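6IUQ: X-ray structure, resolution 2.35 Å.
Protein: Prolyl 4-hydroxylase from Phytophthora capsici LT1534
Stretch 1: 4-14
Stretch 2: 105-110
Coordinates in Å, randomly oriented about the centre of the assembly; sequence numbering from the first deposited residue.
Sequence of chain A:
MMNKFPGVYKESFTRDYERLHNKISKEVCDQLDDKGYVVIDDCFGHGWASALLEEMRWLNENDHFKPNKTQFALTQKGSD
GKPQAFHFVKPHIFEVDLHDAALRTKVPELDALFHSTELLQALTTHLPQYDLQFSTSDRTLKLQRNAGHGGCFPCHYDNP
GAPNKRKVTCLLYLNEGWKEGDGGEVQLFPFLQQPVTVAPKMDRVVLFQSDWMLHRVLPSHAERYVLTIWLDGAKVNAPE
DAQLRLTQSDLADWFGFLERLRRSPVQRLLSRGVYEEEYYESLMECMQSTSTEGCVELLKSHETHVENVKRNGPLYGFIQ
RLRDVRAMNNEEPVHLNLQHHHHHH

Stretch 1 4-14: KFPGVYKESFT
Stretch 2 105-110: TKVPEL

The contact joins an irregular N-terminal segment, residues 4-14, to a loop that turns into a helix, residues 105-110. It is small, burying 338 Å² summed over both sides, and it is built around one backbone anchor with aromatic contacts farther along. Register is set where the CA of Lys4 lies 5.0 Å from the CA of Lys106.

The direct hydrogen bond runs from Phe5 N to Lys106 O, 3.2 Å at an N-H...O angle of 145°. Phe5 (phi/psi -65/125) presents its amide to the Lys106 carbonyl, in the loop just before the helix, where Lys106 takes -77/-20 and Val107, at -133/86, occupies the N-cap position. The helix starts at Pro108 (-55/-41) and continues through Glu109 (-72/-37) and Leu110 (-70/-34). Because it joins main-chain atoms, the bond itself uses no side-chain group.

Packing gathers around the anchor. The CB of Phe5 points toward the loop and sits 3.1 Å from Lys106 O, while its t rotamer (chi1 179°, chi2 74°) leads the end of the ring away. The same CB makes a looser apolar contact with Val107 CG1 at 4.5 Å; Val107 is m. Lys106 is m, t, t, m, and its long chain brings NZ to 3.4 Å from Lys4 CG, a contact with the aliphatic part of the other lysine. Lys4 has an off-well chi1 of -97°, then m, t, t, and its end leads away.

Between the two contact regions the segment bows outward. Pro6 (-49/-39) points away, and Gly7 adopts 103/11, where a CB would jam against the carbonyl O of Pro6; the backbone itself calls for glycine. Val8 (-117/130) is out of reach, and Tyr9 (-113/145) returns toward the helix.

The aromatic contacts converge on Glu109, whose m, m rotamer has chi3 at -40°. Tyr9, m with chi2 -86°, places OH 3.7 Å from Glu109 CG, and the same OH lies 4.5 Å from Pro108 CD. Lys10 (-63/-16), Glu11 (-149/146) and Ser12 (-71/146) are out of reach before Phe13 (-152/166) comes back, p with chi2 -82°, to set CZ 3.3 Å from Glu109 OE2. That oxygen lies at the ring edge, near its plane, where the electropositive C-H rim can favour a carboxylate.

One water bridges the two side chains, donating to Tyr9 OH at 3.1 Å and to Glu109 OE2 at 2.6 Å. It thus links phenol and carboxylate without a direct hydrogen bond between them.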

# COMPACT_ATOMS: atom_id res chain seq x y z
N LYS A 4 -7.55 7.82 -28.88
CA LYS A 4 -8.14 6.48 -29.01
C LYS A 4 -9.28 6.21 -28.03
O LYS A 4 -10.26 5.57 -28.40
CB LYS A 4 -7.06 5.40 -28.84
CG LYS A 4 -6.50 4.88 -30.14
CD LYS A 4 -7.62 4.55 -31.11
CE LYS A 4 -7.23 3.44 -32.08
NZ LYS A 4 -8.38 3.06 -32.97
N PHE A 5 -9.19 6.67 -26.78
CA PHE A 5 -10.39 6.66 -25.94
C PHE A 5 -11.36 7.61 -26.60
O PHE A 5 -11.02 8.76 -26.84
CB PHE A 5 -10.14 7.06 -24.48
CG PHE A 5 -11.41 7.06 -23.64
CD1 PHE A 5 -11.98 5.86 -23.23
CD2 PHE A 5 -12.04 8.25 -23.29
CE1 PHE A 5 -13.17 5.83 -22.48
CE2 PHE A 5 -13.23 8.24 -22.55
CZ PHE A 5 -13.80 7.02 -22.14
N PRO A 6 -12.58 7.12 -26.89
CA PRO A 6 -13.61 7.85 -27.64
C PRO A 6 -13.84 9.27 -27.13
O PRO A 6 -14.03 10.16 -27.95
CB PRO A 6 -14.87 6.99 -27.45
CG PRO A 6 -14.49 5.93 -26.44
CD PRO A 6 -13.02 5.76 -26.56
N GLY A 7 -13.82 9.47 -25.81
CA GLY A 7 -13.86 10.82 -25.27
C GLY A 7 -15.20 11.26 -24.71
O GLY A 7 -15.41 12.44 -24.40
N VAL A 8 -16.12 10.31 -24.55
CA VAL A 8 -17.43 10.62 -24.01
C VAL A 8 -17.61 9.88 -22.70
O VAL A 8 -17.36 8.67 -22.62
CB VAL A 8 -18.57 10.26 -25.00
CG1 VAL A 8 -19.90 10.84 -24.52
CG2 VAL A 8 -18.24 10.76 -26.41
N TYR A 9 -18.02 10.61 -21.67
CA TYR A 9 -18.08 10.05 -20.33
C TYR A 9 -19.52 9.93 -19.87
O TYR A 9 -20.35 10.78 -20.18
CB TYR A 9 -17.26 10.91 -19.36
CG TYR A 9 -15.79 10.96 -19.73
CD1 TYR A 9 -14.91 9.98 -19.29
CD2 TYR A 9 -15.29 11.97 -20.55
CE1 TYR A 9 -13.57 10.00 -19.65
CE2 TYR A 9 -13.94 12.00 -20.91
CZ TYR A 9 -13.10 11.02 -20.46
OH TYR A 9 -11.76 11.04 -20.80
N LYS A 10 -19.80 8.88 -19.10
CA LYS A 10 -21.16 8.62 -18.63
C LYS A 10 -21.71 9.71 -17.70
O LYS A 10 -22.92 9.78 -17.46
CB LYS A 10 -21.21 7.27 -17.91
CG LYS A 10 -21.97 6.20 -18.67
CD LYS A 10 -23.46 6.20 -18.31
CE LYS A 10 -23.70 5.70 -16.89
NZ LYS A 10 -25.12 5.88 -16.47
N GLU A 11 -20.83 10.55 -17.18
CA GLU A 11 -21.22 11.55 -16.19
C GLU A 11 -20.35 12.79 -16.31
O GLU A 11 -19.18 12.71 -16.64
CB GLU A 11 -21.13 10.95 -14.79
CG GLU A 11 -21.29 11.95 -13.66
CD GLU A 11 -21.26 11.29 -12.30
OE1 GLU A 11 -20.95 11.98 -11.28
OE2 GLU A 11 -21.55 10.07 -12.25
N SER A 12 -20.93 13.95 -16.04
CA SER A 12 -20.17 15.18 -16.13
C SER A 12 -19.17 15.22 -14.97
O SER A 12 -19.46 14.71 -13.90
CB SER A 12 -21.10 16.39 -16.13
OG SER A 12 -21.49 16.72 -14.82
N PHE A 13 -17.99 15.79 -15.19
CA PHE A 13 -17.00 15.85 -14.12
C PHE A 13 -16.06 17.04 -14.25
O PHE A 13 -15.97 17.67 -15.29
CB PHE A 13 -16.18 14.57 -14.08
CG PHE A 13 -15.22 14.44 -15.22
CD1 PHE A 13 -15.65 13.97 -16.45
CD2 PHE A 13 -13.87 14.77 -15.06
CE1 PHE A 13 -14.76 13.84 -17.51
CE2 PHE A 13 -12.98 14.65 -16.11
CZ PHE A 13 -13.42 14.18 -17.34
N THR A 14 -15.35 17.32 -13.17
CA THR A 14 -14.34 18.36 -13.16
C THR A 14 -13.00 17.78 -12.75
O THR A 14 -12.87 17.18 -11.69
CB THR A 14 -14.69 19.49 -12.17
OG1 THR A 14 -16.07 19.86 -12.33
CG2 THR A 14 -13.82 20.69 -12.43
N THR A 105 -1.26 8.74 -23.89
CA THR A 105 -1.92 9.60 -24.87
C THR A 105 -3.31 9.09 -25.25
O THR A 105 -4.16 9.86 -25.70
CB THR A 105 -1.06 9.74 -26.14
OG1 THR A 105 0.29 10.06 -25.77
CG2 THR A 105 -1.59 10.83 -27.07
N LYS A 106 -3.57 7.81 -25.04
CA LYS A 106 -4.89 7.26 -25.33
C LYS A 106 -5.91 7.60 -24.26
O LYS A 106 -7.10 7.54 -24.52
CB LYS A 106 -4.82 5.74 -25.49
CG LYS A 106 -3.84 5.27 -26.56
CD LYS A 106 -3.84 3.76 -26.71
CE LYS A 106 -2.97 3.32 -27.89
NZ LYS A 106 -3.43 3.89 -29.19
N VAL A 107 -5.45 7.97 -23.06
CA VAL A 107 -6.36 8.14 -21.91
C VAL A 107 -6.11 9.45 -21.14
O VAL A 107 -5.39 9.48 -20.14
CB VAL A 107 -6.24 6.95 -20.94
CG1 VAL A 107 -7.11 5.78 -21.43
CG2 VAL A 107 -4.78 6.51 -20.79
N PRO A 108 -6.75 10.54 -21.60
CA PRO A 108 -6.47 11.90 -21.13
C PRO A 108 -6.59 12.14 -19.62
O PRO A 108 -5.75 12.86 -19.05
CB PRO A 108 -7.52 12.74 -21.88
CG PRO A 108 -7.80 11.97 -23.12
CD PRO A 108 -7.76 10.52 -22.68
N GLU A 109 -7.60 11.56 -18.98
CA GLU A 109 -7.73 11.76 -17.54
C GLU A 109 -6.65 10.98 -16.80
O GLU A 109 -6.13 11.44 -15.78
CB GLU A 109 -9.12 11.37 -17.04
CG GLU A 109 -10.25 12.17 -17.67
CD GLU A 109 -10.04 13.68 -17.55
OE1 GLU A 109 -9.57 14.16 -16.49
OE2 GLU A 109 -10.33 14.39 -18.54
N LEU A 110 -6.31 9.79 -17.29
CA LEU A 110 -5.24 9.03 -16.66
C LEU A 110 -3.89 9.70 -16.93
O LEU A 110 -3.02 9.69 -16.07
CB LEU A 110 -5.23 7.59 -17.13
CG LEU A 110 -6.36 6.72 -16.58
CD1 LEU A 110 -6.41 5.36 -17.28
CD2 LEU A 110 -6.21 6.55 -15.06
O HOH W 1 -11.18 14.05 -20.92